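Local coordinates for putative ATP-grasp superfamily protein (Archaeoglobus fulgidus, PDB 3DF7), which is of unknown function but probably binds ATP and a metal ion, at residues A77-F82 with E244-L249; D110-Y115 with T127-L132; G120-P125 with P240-I245; F136-R141 with D157-Q162. All coordinates share one frame; numbering follows the deposited sequence.

Contact 1. Residues A77-F82 with E244-L249; sequences APEDDF and EINARL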
loop_
_atom_site.group_PDB
_atom_site.type_symbol
_atom_site.label_atom_id
_atom_site.label_comp_id
_atom_site.label_asym_id
_atom_site.label_seq_id
_atom_site.Cartn_x
_atom_site.Cartn_y
_atom_site.Cartn_z
ATOM N N ALA A 77 3.630 7.130 -0.367
ATOM C CA ALA A 77 3.443 7.985 0.797
ATOM C C ALA A 77 2.079 7.747 1.421
ATOM O O ALA A 77 1.161 7.258 0.765
ATOM C CB ALA A 77 3.584 9.451 0.397
ATOM N N PRO A 78 1.932 8.085 2.706
ATOM C CA PRO A 78 0.637 7.883 3.358
ATOM C C PRO A 78 -0.461 8.756 2.744
ATOM O O PRO A 78 -0.200 9.862 2.263
ATOM C CB PRO A 78 0.929 8.224 4.822
ATOM C CG PRO A 78 2.116 9.151 4.747
ATOM C CD PRO A 78 2.954 8.523 3.672
ATOM N N GLU A 79 -1.688 8.247 2.734
ATOM C CA GLU A 79 -2.804 9.014 2.191
ATOM C C GLU A 79 -3.130 10.165 3.144
ATOM O O GLU A 79 -3.677 11.191 2.736
ATOM C CB GLU A 79 -4.033 8.119 2.013
ATOM C CG GLU A 79 -3.919 7.144 0.848
ATOM C CD GLU A 79 -3.316 5.797 1.230
ATOM O OE1 GLU A 79 -2.599 5.705 2.250
ATOM O OE2 GLU A 79 -3.552 4.825 0.484
ATOM N N ASP A 80 -2.771 9.973 4.411
ATOM C CA ASP A 80 -3.005 10.943 5.483
ATOM C C ASP A 80 -2.933 12.399 5.061
ATOM O O ASP A 80 -1.953 12.831 4.454
ATOM C CB ASP A 80 -2.004 10.721 6.619
ATOM C CG ASP A 80 -2.149 9.363 7.266
ATOM O OD1 ASP A 80 -2.154 8.354 6.532
ATOM O OD2 ASP A 80 -2.253 9.307 8.509
ATOM N N ASP A 81 -3.976 13.148 5.410
ATOM C CA ASP A 81 -4.067 14.572 5.101
ATOM C C ASP A 81 -3.768 14.897 3.641
ATOM O O ASP A 81 -3.228 15.960 3.331
ATOM C CB ASP A 81 -3.125 15.372 6.006
ATOM C CG ASP A 81 -3.420 15.166 7.479
ATOM O OD1 ASP A 81 -4.607 15.240 7.869
ATOM O OD2 ASP A 81 -2.462 14.938 8.250
ATOM N N PHE A 82 -4.126 13.973 2.754
ATOM C CA PHE A 82 -3.926 14.146 1.319
ATOM C C PHE A 82 -2.467 14.316 0.901
ATOM O O PHE A 82 -2.174 14.961 -0.101
ATOM C CB PHE A 82 -4.761 15.333 0.832
ATOM C CG PHE A 82 -6.241 15.096 0.924
ATOM C CD1 PHE A 82 -6.872 14.228 0.041
ATOM C CD2 PHE A 82 -6.994 15.691 1.932
ATOM C CE1 PHE A 82 -8.236 13.947 0.163
ATOM C CE2 PHE A 82 -8.357 15.416 2.063
ATOM C CZ PHE A 82 -8.976 14.541 1.173
ATOM N N GLU A 244 -10.951 -0.895 1.945
ATOM C CA GLU A 244 -10.091 0.214 1.572
ATOM C C GLU A 244 -9.330 -0.055 0.284
ATOM O O GLU A 244 -9.125 -1.204 -0.101
ATOM C CB GLU A 244 -9.108 0.462 2.727
ATOM C CG GLU A 244 -8.045 1.512 2.489
ATOM C CD GLU A 244 -7.208 1.767 3.733
ATOM O OE1 GLU A 244 -7.796 2.080 4.790
ATOM O OE2 GLU A 244 -5.965 1.658 3.654
ATOM N N ILE A 245 -8.929 1.017 -0.387
ATOM C CA ILE A 245 -8.153 0.901 -1.610
ATOM C C ILE A 245 -6.917 1.771 -1.460
ATOM O O ILE A 245 -7.024 2.988 -1.315
ATOM C CB ILE A 245 -8.936 1.371 -2.857
ATOM C CG1 ILE A 245 -10.095 0.412 -3.143
ATOM C CG2 ILE A 245 -7.997 1.432 -4.058
ATOM C CD1 ILE A 245 -10.914 0.795 -4.369
ATOM N N ASN A 246 -5.747 1.140 -1.472
ATOM C CA ASN A 246 -4.492 1.869 -1.358
ATOM C C ASN A 246 -3.913 1.998 -2.756
ATOM O O ASN A 246 -3.428 1.020 -3.329
ATOM C CB ASN A 246 -3.520 1.116 -0.449
ATOM C CG ASN A 246 -4.028 1.000 0.973
ATOM O OD1 ASN A 246 -4.152 2.000 1.685
ATOM N ND2 ASN A 246 -4.336 -0.218 1.392
ATOM N N ALA A 247 -3.998 3.202 -3.314
ATOM C CA ALA A 247 -3.492 3.461 -4.656
ATOM C C ALA A 247 -2.003 3.766 -4.562
ATOM O O ALA A 247 -1.556 4.849 -4.923
ATOM C CB ALA A 247 -4.241 4.638 -5.280
ATOM N N ARG A 248 -1.249 2.786 -4.074
ATOM C CA ARG A 248 0.192 2.915 -3.883
ATOM C C ARG A 248 0.702 1.558 -3.430
ATOM O O ARG A 248 -0.085 0.679 -3.082
ATOM C CB ARG A 248 0.483 3.914 -2.762
ATOM C CG ARG A 248 -0.200 3.524 -1.444
ATOM C CD ARG A 248 0.328 4.311 -0.251
ATOM N NE ARG A 248 -0.451 4.065 0.967
ATOM C CZ ARG A 248 -0.315 3.010 1.764
ATOM N NH1 ARG A 248 0.578 2.066 1.494
ATOM N NH2 ARG A 248 -1.074 2.902 2.846
ATOM N N LEU A 249 2.019 1.391 -3.409
ATOM C CA LEU A 249 2.593 0.140 -2.936
ATOM C C LEU A 249 2.132 -0.077 -1.500
ATOM O O LEU A 249 1.915 0.887 -0.765
ATOM C CB LEU A 249 4.118 0.209 -2.944
ATOM C CG LEU A 249 4.825 0.310 -4.292
ATOM C CD1 LEU A 249 6.332 0.152 -4.083
ATOM C CD2 LEU A 249 4.311 -0.769 -5.221
HETATM O O HOH W 1 -5.279 5.159 -1.582
#
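Ala77 meets Arg248 through its backbone: its carbonyl O lies 3.2 Å from Arg248 CD, while its own CB faces away toward helix 83-92. Two residues on, Glu79 supplies the main link. A bend about its CB-CG bond (chi2 90°) places CD, and the carboxylate turns OE1 to Arg248 and OE2 to a water. OE1 takes two donors from one arginine, NE at 3.0 Å with a fairly straight N-H (161°) and NH2 at 3.2 Å with a more bent one, so the salt bridge is a side-on grip converging on one oxygen. OE1 lies in the guanidinium plane, but the carboxylate is turned steeply against it; NH2 uses the syn lone pair and NE approaches from above the carboxylate plane. The water stands 2.7 Å from Glu79 OE2. It also donates to Ile245 O (2.8 Å) and accepts from Ala247 N (2.9 Å), tying Glu79 to the chain at the inverse gamma turn centred on Ala247. Arg248 NH1 bonds back to Leu249 O at 2.9 Å, which helps fix the guanidinium. The loop after strand 72-76 is thus joined to the end of strand 240-246, whose Glu-Ile-Asn sequence matches the ATP-grasp motif that in relatives supplies magnesium ligands, which is consistent with a metal site here, though no metal is bound in this structure.

Contact 2. Residues D110-Y115 with T127-L132; sequences DKWELY and TSLRPL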
loop_
_atom_site.group_PDB
_atom_site.type_symbol
_atom_site.label_atom_id
_atom_site.label_comp_id
_atom_site.label_asym_id
_atom_site.label_seq_id
_atom_site.Cartn_x
_atom_site.Cartn_y
_atom_site.Cartn_z
ATOM N N ASP A 110 -9.945 9.577 0.759
ATOM C CA ASP A 110 -11.039 9.972 1.635
ATOM C C ASP A 110 -12.013 8.801 1.698
ATOM O O ASP A 110 -12.740 8.545 0.742
ATOM C CB ASP A 110 -11.753 11.204 1.072
ATOM C CG ASP A 110 -12.788 11.762 2.031
ATOM O OD1 ASP A 110 -13.443 10.961 2.731
ATOM O OD2 ASP A 110 -12.954 12.997 2.079
ATOM N N LYS A 111 -12.031 8.102 2.826
ATOM C CA LYS A 111 -12.902 6.941 2.984
ATOM C C LYS A 111 -14.381 7.245 2.754
ATOM O O LYS A 111 -15.131 6.379 2.305
ATOM C CB LYS A 111 -12.705 6.321 4.368
ATOM C CG LYS A 111 -11.285 5.827 4.620
ATOM C CD LYS A 111 -11.185 5.023 5.912
ATOM C CE LYS A 111 -9.737 4.686 6.237
ATOM N NZ LYS A 111 -8.931 5.896 6.545
ATOM N N TRP A 112 -14.808 8.465 3.064
ATOM C CA TRP A 112 -16.211 8.806 2.850
ATOM C C TRP A 112 -16.488 8.911 1.357
ATOM O O TRP A 112 -17.516 8.441 0.871
ATOM C CB TRP A 112 -16.575 10.128 3.526
ATOM C CG TRP A 112 -18.024 10.481 3.313
ATOM C CD1 TRP A 112 -18.513 11.573 2.656
ATOM C CD2 TRP A 112 -19.165 9.710 3.715
ATOM N NE1 TRP A 112 -19.888 11.530 2.620
ATOM C CE2 TRP A 112 -20.314 10.397 3.260
ATOM C CE3 TRP A 112 -19.328 8.505 4.411
ATOM C CZ2 TRP A 112 -21.611 9.918 3.485
ATOM C CZ3 TRP A 112 -20.617 8.031 4.634
ATOM C CH2 TRP A 112 -21.742 8.737 4.169
ATOM N N GLU A 113 -15.570 9.537 0.630
ATOM C CA GLU A 113 -15.727 9.673 -0.809
ATOM C C GLU A 113 -15.617 8.288 -1.454
ATOM O O GLU A 113 -16.349 7.971 -2.387
ATOM C CB GLU A 113 -14.657 10.612 -1.375
ATOM C CG GLU A 113 -14.917 12.091 -1.090
ATOM C CD GLU A 113 -16.220 12.581 -1.705
ATOM O OE1 GLU A 113 -16.434 12.343 -2.910
ATOM O OE2 GLU A 113 -17.032 13.204 -0.987
ATOM N N LEU A 114 -14.713 7.460 -0.944
ATOM C CA LEU A 114 -14.550 6.121 -1.500
ATOM C C LEU A 114 -15.821 5.308 -1.280
ATOM O O LEU A 114 -16.247 4.563 -2.157
ATOM C CB LEU A 114 -13.354 5.403 -0.865
ATOM C CG LEU A 114 -13.085 3.989 -1.397
ATOM C CD1 LEU A 114 -12.913 4.026 -2.914
ATOM C CD2 LEU A 114 -11.846 3.420 -0.732
ATOM N N TYR A 115 -16.423 5.452 -0.105
ATOM C CA TYR A 115 -17.658 4.736 0.201
ATOM C C TYR A 115 -18.741 5.069 -0.833
ATOM O O TYR A 115 -19.374 4.175 -1.400
ATOM C CB TYR A 115 -18.146 5.110 1.602
ATOM C CG TYR A 115 -19.592 4.742 1.865
ATOM C CD1 TYR A 115 -20.004 3.410 1.889
ATOM C CD2 TYR A 115 -20.550 5.734 2.078
ATOM C CE1 TYR A 115 -21.342 3.073 2.124
ATOM C CE2 TYR A 115 -21.884 5.408 2.307
ATOM C CZ TYR A 115 -22.272 4.080 2.329
ATOM O OH TYR A 115 -23.594 3.767 2.554
ATOM N N THR A 127 -21.517 2.461 6.044
ATOM C CA THR A 127 -20.638 3.569 6.408
ATOM C C THR A 127 -21.460 4.840 6.592
ATOM O O THR A 127 -22.422 5.075 5.859
ATOM C CB THR A 127 -19.571 3.807 5.319
ATOM O OG1 THR A 127 -18.891 2.575 5.046
ATOM C CG2 THR A 127 -18.549 4.849 5.780
ATOM N N SER A 128 -21.073 5.660 7.564
ATOM C CA SER A 128 -21.804 6.889 7.848
ATOM C C SER A 128 -20.904 7.947 8.478
ATOM O O SER A 128 -19.765 7.667 8.844
ATOM C CB SER A 128 -22.973 6.577 8.789
ATOM O OG SER A 128 -23.740 7.736 9.064
ATOM N N LEU A 129 -21.420 9.169 8.591
ATOM C CA LEU A 129 -20.663 10.257 9.202
ATOM C C LEU A 129 -21.128 10.419 10.649
ATOM O O LEU A 129 -20.655 11.289 11.385
ATOM C CB LEU A 129 -20.871 11.557 8.417
ATOM C CG LEU A 129 -20.296 11.570 6.993
ATOM C CD1 LEU A 129 -20.707 12.840 6.264
ATOM C CD2 LEU A 129 -18.777 11.472 7.064
ATOM N N ARG A 130 -22.070 9.569 11.041
ATOM C CA ARG A 130 -22.618 9.567 12.390
ATOM C C ARG A 130 -22.713 8.122 12.876
ATOM O O ARG A 130 -22.568 7.191 12.089
ATOM C CB ARG A 130 -23.992 10.246 12.391
ATOM C CG ARG A 130 -23.886 11.763 12.284
ATOM C CD ARG A 130 -25.231 12.454 12.307
ATOM N NE ARG A 130 -25.074 13.908 12.343
ATOM C CZ ARG A 130 -26.085 14.768 12.284
ATOM N NH1 ARG A 130 -27.329 14.322 12.184
ATOM N NH2 ARG A 130 -25.853 16.074 12.332
ATOM N N PRO A 131 -22.945 7.913 14.183
ATOM C CA PRO A 131 -23.042 6.547 14.708
ATOM C C PRO A 131 -24.008 5.659 13.930
ATOM O O PRO A 131 -25.035 6.124 13.437
ATOM C CB PRO A 131 -23.488 6.770 16.150
ATOM C CG PRO A 131 -22.794 8.059 16.504
ATOM C CD PRO A 131 -23.065 8.900 15.271
ATOM N N LEU A 132 -23.657 4.382 13.811
ATOM C CA LEU A 132 -24.491 3.410 13.113
ATOM C C LEU A 132 -25.201 2.547 14.150
ATOM O O LEU A 132 -24.751 2.448 15.289
ATOM C CB LEU A 132 -23.631 2.514 12.220
ATOM C CG LEU A 132 -23.005 3.152 10.980
ATOM C CD1 LEU A 132 -21.913 2.251 10.416
ATOM C CD2 LEU A 132 -24.092 3.403 9.944
HETATM O O HOH W 2 -24.260 2.202 4.746
#
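Trp112 and Tyr115, one helical turn apart, each present a ring face to the 127-132 segment. Two CH-pi contacts are made. Leu129 CG sits over the centre of the six-membered ring of Trp112, 3.9 Å from its centroid and 9° off the normal, with Leu129 CD1 near Trp112 CE2 and NE1 and Leu129 CD2 near Trp112 CD2 and CG. Thr127 CB stands 3.5 Å from the Tyr115 ring centroid, displaced toward the rim on the CD1 side. Trp112 CG lies anti to the backbone N (chi1 -180°), the start of the indole's reach to Leu129.

Apolar and backbone packing adds to this. Trp112 CZ3 lies 3.6 Å from Ser128 CA, and the ring turns its edge to the Thr127 carbonyl. Thr127 CG2 reaches the same corner of the indole at 4.0 Å from CZ3.

Polar bonding across the contact passes through a water, 2.8 Å from Tyr115 OH and 3.0 Å from Thr127 N, from which it accepts. Thr127 OG1 instead bonds Pro125 O and Gln162 NE2. Helix 111-118 thus packs beside strand 127-128, an outer strand of the three-stranded sheet, with Ile160 of strand 159-163 touching Trp112, Thr127 and Leu129.

Contact 3. Residues G120-P125 with P240-I245; sequences GEVQVP and PYVIEI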
loop_
_atom_site.group_PDB
_atom_site.type_symbol
_atom_site.label_atom_id
_atom_site.label_comp_id
_atom_site.label_asym_id
_atom_site.label_seq_id
_atom_site.Cartn_x
_atom_site.Cartn_y
_atom_site.Cartn_z
ATOM N N GLY A 120 -22.541 1.314 -4.765
ATOM C CA GLY A 120 -23.468 0.716 -5.712
ATOM C C GLY A 120 -22.811 -0.196 -6.729
ATOM O O GLY A 120 -23.476 -0.721 -7.625
ATOM N N GLU A 121 -21.511 -0.416 -6.575
ATOM C CA GLU A 121 -20.761 -1.233 -7.522
ATOM C C GLU A 121 -20.104 -2.482 -6.943
ATOM O O GLU A 121 -19.780 -3.413 -7.680
ATOM C CB GLU A 121 -19.697 -0.363 -8.177
ATOM C CG GLU A 121 -20.271 0.833 -8.908
ATOM C CD GLU A 121 -20.655 0.503 -10.332
ATOM O OE1 GLU A 121 -21.141 -0.625 -10.580
ATOM O OE2 GLU A 121 -20.472 1.377 -11.203
ATOM N N VAL A 122 -19.891 -2.494 -5.633
ATOM C CA VAL A 122 -19.262 -3.636 -4.978
ATOM C C VAL A 122 -19.669 -3.656 -3.509
ATOM O O VAL A 122 -20.062 -2.632 -2.952
ATOM C CB VAL A 122 -17.716 -3.559 -5.098
ATOM C CG1 VAL A 122 -17.192 -2.366 -4.318
ATOM C CG2 VAL A 122 -17.082 -4.856 -4.605
ATOM N N GLN A 123 -19.591 -4.822 -2.880
ATOM C CA GLN A 123 -19.983 -4.930 -1.485
ATOM C C GLN A 123 -19.047 -4.189 -0.542
ATOM O O GLN A 123 -17.842 -4.443 -0.528
ATOM C CB GLN A 123 -20.052 -6.396 -1.064
ATOM C CG GLN A 123 -20.572 -6.584 0.350
ATOM C CD GLN A 123 -22.023 -6.173 0.489
ATOM O OE1 GLN A 123 -22.902 -6.721 -0.183
ATOM N NE2 GLN A 123 -22.284 -5.199 1.358
ATOM N N VAL A 124 -19.608 -3.265 0.236
ATOM C CA VAL A 124 -18.842 -2.509 1.221
ATOM C C VAL A 124 -19.637 -2.512 2.524
ATOM O O VAL A 124 -20.843 -2.758 2.527
ATOM C CB VAL A 124 -18.604 -1.035 0.790
ATOM C CG1 VAL A 124 -17.810 -0.990 -0.505
ATOM C CG2 VAL A 124 -19.937 -0.309 0.640
ATOM N N PRO A 125 -18.970 -2.256 3.653
ATOM C CA PRO A 125 -19.708 -2.251 4.917
ATOM C C PRO A 125 -20.519 -0.966 5.076
ATOM O O PRO A 125 -20.217 0.048 4.440
ATOM C CB PRO A 125 -18.600 -2.376 5.961
ATOM C CG PRO A 125 -17.453 -1.667 5.322
ATOM C CD PRO A 125 -17.519 -2.109 3.874
ATOM N N PRO A 240 -16.965 -11.355 0.234
ATOM C CA PRO A 240 -15.949 -10.303 0.310
ATOM C C PRO A 240 -16.554 -8.923 0.536
ATOM O O PRO A 240 -17.506 -8.538 -0.142
ATOM C CB PRO A 240 -15.254 -10.380 -1.051
ATOM C CG PRO A 240 -15.469 -11.807 -1.473
ATOM C CD PRO A 240 -16.900 -12.048 -1.062
ATOM N N TYR A 241 -15.991 -8.197 1.498
ATOM C CA TYR A 241 -16.393 -6.832 1.810
ATOM C C TYR A 241 -15.155 -5.969 1.553
ATOM O O TYR A 241 -14.093 -6.220 2.133
ATOM C CB TYR A 241 -16.786 -6.691 3.283
ATOM C CG TYR A 241 -18.216 -7.050 3.606
ATOM C CD1 TYR A 241 -19.173 -6.057 3.810
ATOM C CD2 TYR A 241 -18.610 -8.381 3.727
ATOM C CE1 TYR A 241 -20.487 -6.381 4.129
ATOM C CE2 TYR A 241 -19.923 -8.716 4.042
ATOM C CZ TYR A 241 -20.855 -7.711 4.244
ATOM O OH TYR A 241 -22.149 -8.032 4.564
ATOM N N VAL A 242 -15.285 -4.979 0.675
ATOM C CA VAL A 242 -14.175 -4.084 0.360
ATOM C C VAL A 242 -14.123 -2.978 1.406
ATOM O O VAL A 242 -15.083 -2.218 1.584
ATOM C CB VAL A 242 -14.336 -3.466 -1.045
ATOM C CG1 VAL A 242 -13.261 -2.424 -1.292
ATOM C CG2 VAL A 242 -14.242 -4.560 -2.098
ATOM N N ILE A 243 -12.989 -2.893 2.091
ATOM C CA ILE A 243 -12.788 -1.923 3.160
ATOM C C ILE A 243 -11.979 -0.691 2.761
ATOM O O ILE A 243 -12.274 0.428 3.189
ATOM C CB ILE A 243 -12.048 -2.582 4.347
ATOM C CG1 ILE A 243 -12.680 -3.939 4.674
ATOM C CG2 ILE A 243 -12.083 -1.655 5.561
ATOM C CD1 ILE A 243 -14.135 -3.860 5.086
ATOM N N GLU A 244 -10.951 -0.895 1.945
ATOM C CA GLU A 244 -10.091 0.214 1.572
ATOM C C GLU A 244 -9.330 -0.055 0.284
ATOM O O GLU A 244 -9.125 -1.204 -0.101
ATOM C CB GLU A 244 -9.108 0.462 2.727
ATOM C CG GLU A 244 -8.045 1.512 2.489
ATOM C CD GLU A 244 -7.208 1.767 3.733
ATOM O OE1 GLU A 244 -7.796 2.080 4.790
ATOM O OE2 GLU A 244 -5.965 1.658 3.654
ATOM N N ILE A 245 -8.929 1.017 -0.387
ATOM C CA ILE A 245 -8.153 0.901 -1.610
ATOM C C ILE A 245 -6.917 1.771 -1.460
ATOM O O ILE A 245 -7.024 2.988 -1.315
ATOM C CB ILE A 245 -8.936 1.371 -2.857
ATOM C CG1 ILE A 245 -10.095 0.412 -3.143
ATOM C CG2 ILE A 245 -7.997 1.432 -4.058
ATOM C CD1 ILE A 245 -10.914 0.795 -4.369
#
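Gln123 and Tyr241 lie side by side, pointing the same way, and form a broad fit between the loop and the strand. Gln123 CG rides over the middle of the Tyr241 ring, 3.8 Å from its centroid and 14° off the normal. A bend at the next bond (chi2 66°) places CD so that the amide leans across the CE1 side of the ring, with NE2 3.5 Å from CE1. That NE2 donates to Val124 O at 3.1 Å, steadying the amide above the ring, while the backbone around Val124 C and Pro125 N borders the ring edge.

One residue earlier, Val122 CG2 meets Val242 CG2 at 3.8 Å, the two side chains crossing at about a right angle. Val242 N also donates to Gln123 O at 2.9 Å in a nearly straight bond.

Pro125 fills the next hollow along the strand: CD rests 3.3 Å from Val242 O, and CG nudges Ile243 CD1 at 4.0 Å. With one backbone bond and directions 66° apart, the loop crosses the strand and does not extend the sheet. Strand 240-246 is an outermost strand of the large antiparallel sheet, and Ile243 and Glu244 form a classic beta bulge opposite Asp233. The loop between helix 111-118 and strand 127-128 is thus packed on edge strand 240-246, consistent with the ATP-grasp fold.

Contact 4. Residues F136-R141 with D157-Q162; sequences FIIKPR and DGHIAQ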
loop_
_atom_site.group_PDB
_atom_site.type_symbol
_atom_site.label_atom_id
_atom_site.label_comp_id
_atom_site.label_asym_id
_atom_site.label_seq_id
_atom_site.Cartn_x
_atom_site.Cartn_y
_atom_site.Cartn_z
ATOM N N PHE A 136 -20.080 -0.982 15.031
ATOM C CA PHE A 136 -19.200 -0.211 14.163
ATOM C C PHE A 136 -17.963 0.297 14.887
ATOM O O PHE A 136 -17.895 0.292 16.114
ATOM C CB PHE A 136 -19.972 0.981 13.577
ATOM C CG PHE A 136 -20.223 2.092 14.566
ATOM C CD1 PHE A 136 -19.328 3.156 14.682
ATOM C CD2 PHE A 136 -21.339 2.062 15.400
ATOM C CE1 PHE A 136 -19.539 4.177 15.612
ATOM C CE2 PHE A 136 -21.563 3.075 16.335
ATOM C CZ PHE A 136 -20.664 4.134 16.444
ATOM N N ILE A 137 -16.978 0.720 14.109
ATOM C CA ILE A 137 -15.756 1.282 14.659
ATOM C C ILE A 137 -15.600 2.612 13.949
ATOM O O ILE A 137 -16.218 2.835 12.909
ATOM C CB ILE A 137 -14.516 0.405 14.360
ATOM C CG1 ILE A 137 -14.416 0.125 12.858
ATOM C CG2 ILE A 137 -14.593 -0.895 15.146
ATOM C CD1 ILE A 137 -13.193 -0.684 12.473
ATOM N N ILE A 138 -14.803 3.508 14.512
ATOM C CA ILE A 138 -14.592 4.787 13.860
ATOM C C ILE A 138 -13.181 4.815 13.302
ATOM O O ILE A 138 -12.300 4.106 13.784
ATOM C CB ILE A 138 -14.776 5.977 14.825
ATOM C CG1 ILE A 138 -13.764 5.893 15.973
ATOM C CG2 ILE A 138 -16.203 6.006 15.341
ATOM C CD1 ILE A 138 -13.661 7.173 16.777
ATOM N N LYS A 139 -12.979 5.613 12.262
ATOM C CA LYS A 139 -11.660 5.750 11.663
ATOM C C LYS A 139 -11.567 7.088 10.944
ATOM O O LYS A 139 -12.568 7.604 10.445
ATOM C CB LYS A 139 -11.383 4.587 10.705
ATOM C CG LYS A 139 -12.354 4.440 9.554
ATOM C CD LYS A 139 -12.495 2.973 9.138
ATOM C CE LYS A 139 -11.158 2.327 8.811
ATOM N NZ LYS A 139 -11.311 0.872 8.505
ATOM N N PRO A 140 -10.367 7.684 10.909
ATOM C CA PRO A 140 -10.181 8.976 10.242
ATOM C C PRO A 140 -10.562 8.885 8.768
ATOM O O PRO A 140 -10.288 7.874 8.121
ATOM C CB PRO A 140 -8.689 9.252 10.431
ATOM C CG PRO A 140 -8.361 8.525 11.707
ATOM C CD PRO A 140 -9.107 7.225 11.520
ATOM N N ARG A 141 -11.200 9.927 8.241
ATOM C CA ARG A 141 -11.589 9.926 6.833
ATOM C C ARG A 141 -10.362 9.740 5.948
ATOM O O ARG A 141 -10.438 9.100 4.905
ATOM C CB ARG A 141 -12.322 11.225 6.467
ATOM C CG ARG A 141 -13.790 11.239 6.887
ATOM C CD ARG A 141 -14.520 12.520 6.463
ATOM N NE ARG A 141 -14.616 12.685 5.012
ATOM C CZ ARG A 141 -15.399 13.584 4.417
ATOM N NH1 ARG A 141 -16.155 14.396 5.145
ATOM N NH2 ARG A 141 -15.431 13.675 3.097
ATOM N N ASP A 157 -15.392 14.755 14.564
ATOM C CA ASP A 157 -15.274 15.462 13.295
ATOM C C ASP A 157 -14.055 14.949 12.543
ATOM O O ASP A 157 -12.979 14.806 13.120
ATOM C CB ASP A 157 -15.133 16.967 13.541
ATOM C CG ASP A 157 -16.361 17.565 14.198
ATOM O OD1 ASP A 157 -16.814 17.013 15.223
ATOM O OD2 ASP A 157 -16.873 18.589 13.695
ATOM N N GLY A 158 -14.226 14.665 11.258
ATOM C CA GLY A 158 -13.114 14.170 10.468
ATOM C C GLY A 158 -13.040 12.653 10.406
ATOM O O GLY A 158 -12.169 12.105 9.738
ATOM N N HIS A 159 -13.950 11.978 11.105
ATOM C CA HIS A 159 -13.987 10.515 11.117
ATOM C C HIS A 159 -15.256 9.988 10.460
ATOM O O HIS A 159 -16.208 10.732 10.216
ATOM C CB HIS A 159 -13.965 9.971 12.552
ATOM C CG HIS A 159 -12.619 9.995 13.207
ATOM N ND1 HIS A 159 -11.943 11.163 13.487
ATOM C CD2 HIS A 159 -11.841 8.990 13.673
ATOM C CE1 HIS A 159 -10.808 10.878 14.099
ATOM N NE2 HIS A 159 -10.721 9.565 14.225
ATOM N N ILE A 160 -15.261 8.694 10.169
ATOM C CA ILE A 160 -16.446 8.060 9.616
ATOM C C ILE A 160 -16.761 6.910 10.556
ATOM O O ILE A 160 -15.900 6.469 11.323
ATOM C CB ILE A 160 -16.226 7.460 8.198
ATOM C CG1 ILE A 160 -15.129 6.392 8.240
ATOM C CG2 ILE A 160 -15.902 8.559 7.208
ATOM C CD1 ILE A 160 -15.127 5.475 7.027
ATOM N N ALA A 161 -18.004 6.454 10.516
ATOM C CA ALA A 161 -18.429 5.322 11.315
ATOM C C ALA A 161 -18.531 4.213 10.280
ATOM O O ALA A 161 -19.023 4.447 9.175
ATOM C CB ALA A 161 -19.799 5.592 11.940
ATOM N N GLN A 162 -18.050 3.022 10.611
ATOM C CA GLN A 162 -18.126 1.930 9.657
ATOM C C GLN A 162 -18.382 0.591 10.312
ATOM O O GLN A 162 -17.698 0.196 11.259
ATOM C CB GLN A 162 -16.853 1.850 8.813
ATOM C CG GLN A 162 -16.947 0.818 7.690
ATOM C CD GLN A 162 -15.800 0.916 6.705
ATOM O OE1 GLN A 162 -14.667 0.546 7.010
ATOM N NE2 GLN A 162 -16.091 1.430 5.513
#
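Pro140 and His159 run side by side and point the same way, with the imidazole turned so that Pro140 CA stands over its face, 3.9 Å from the ring centroid and 15° off the normal. Pro140 CG reaches the NE2 end of the ring at 3.6 Å. His159 CG lies beside its own backbone N (chi1 -77°), and His159 CD2 comes 3.3 Å from Lys139 C. On the sheet face bearing Lys139, Ile160 and Gln162, the Lys139 chain crosses Ile160 obliquely, CG against CG1 at 3.6 Å. Gln162 packs on Pro125 and on Ile243 of strand 240-246.

These residues belong to an antiparallel pair whose strand directions are 151° apart, within the small three-stranded sheet of the ATP-grasp fold. In relatives a lysine on the strand matching 136-140 contacts the nucleotide, and Lys139 is a candidate for that role. Ile137-Gln162 and Lys139-Ile160 are hydrogen-bonded pairs, the Ile160 N to Lys139 O bond measuring 2.9 Å; Ile138-Ala161 and Pro140-His159 are non-hydrogen-bonded pairs.

On the face bearing Ile138 and Ala161, Ala161 CB meets Phe136 CD1 at 3.7 Å. Beyond the strand end, Arg141 N donates to Gly158 O at 2.8 Å. The Arg141 side chain crosses Ile160 at about a right angle, CG meeting CG2 at 3.4 Å, before its guanidinium salt-bridges Asp110 next to helix 111-118.

Overall arrangement
Contact 1 is the buried one, about 7 Å from the chain centre, and rests on charge and a shared water. Contacts 2, 3 and 4 lie about 17 to 21 Å out: contact 2 is a surface contact, the other two partly buried. Contacts 1 and 3 use strand 240-246 at successive positions, sharing Glu244 and Ile245. Contacts 2 and 4 meet on the three-stranded sheet, centres about 7 Å apart, where strands 127-128 and 159-163 are neighbours. Aromatic faces dominate contact 2, a mixture of ring packing and one backbone bond contact 3, and strand pairing contact 4. Pro125 touching Gln162 connects contacts 3 and 4.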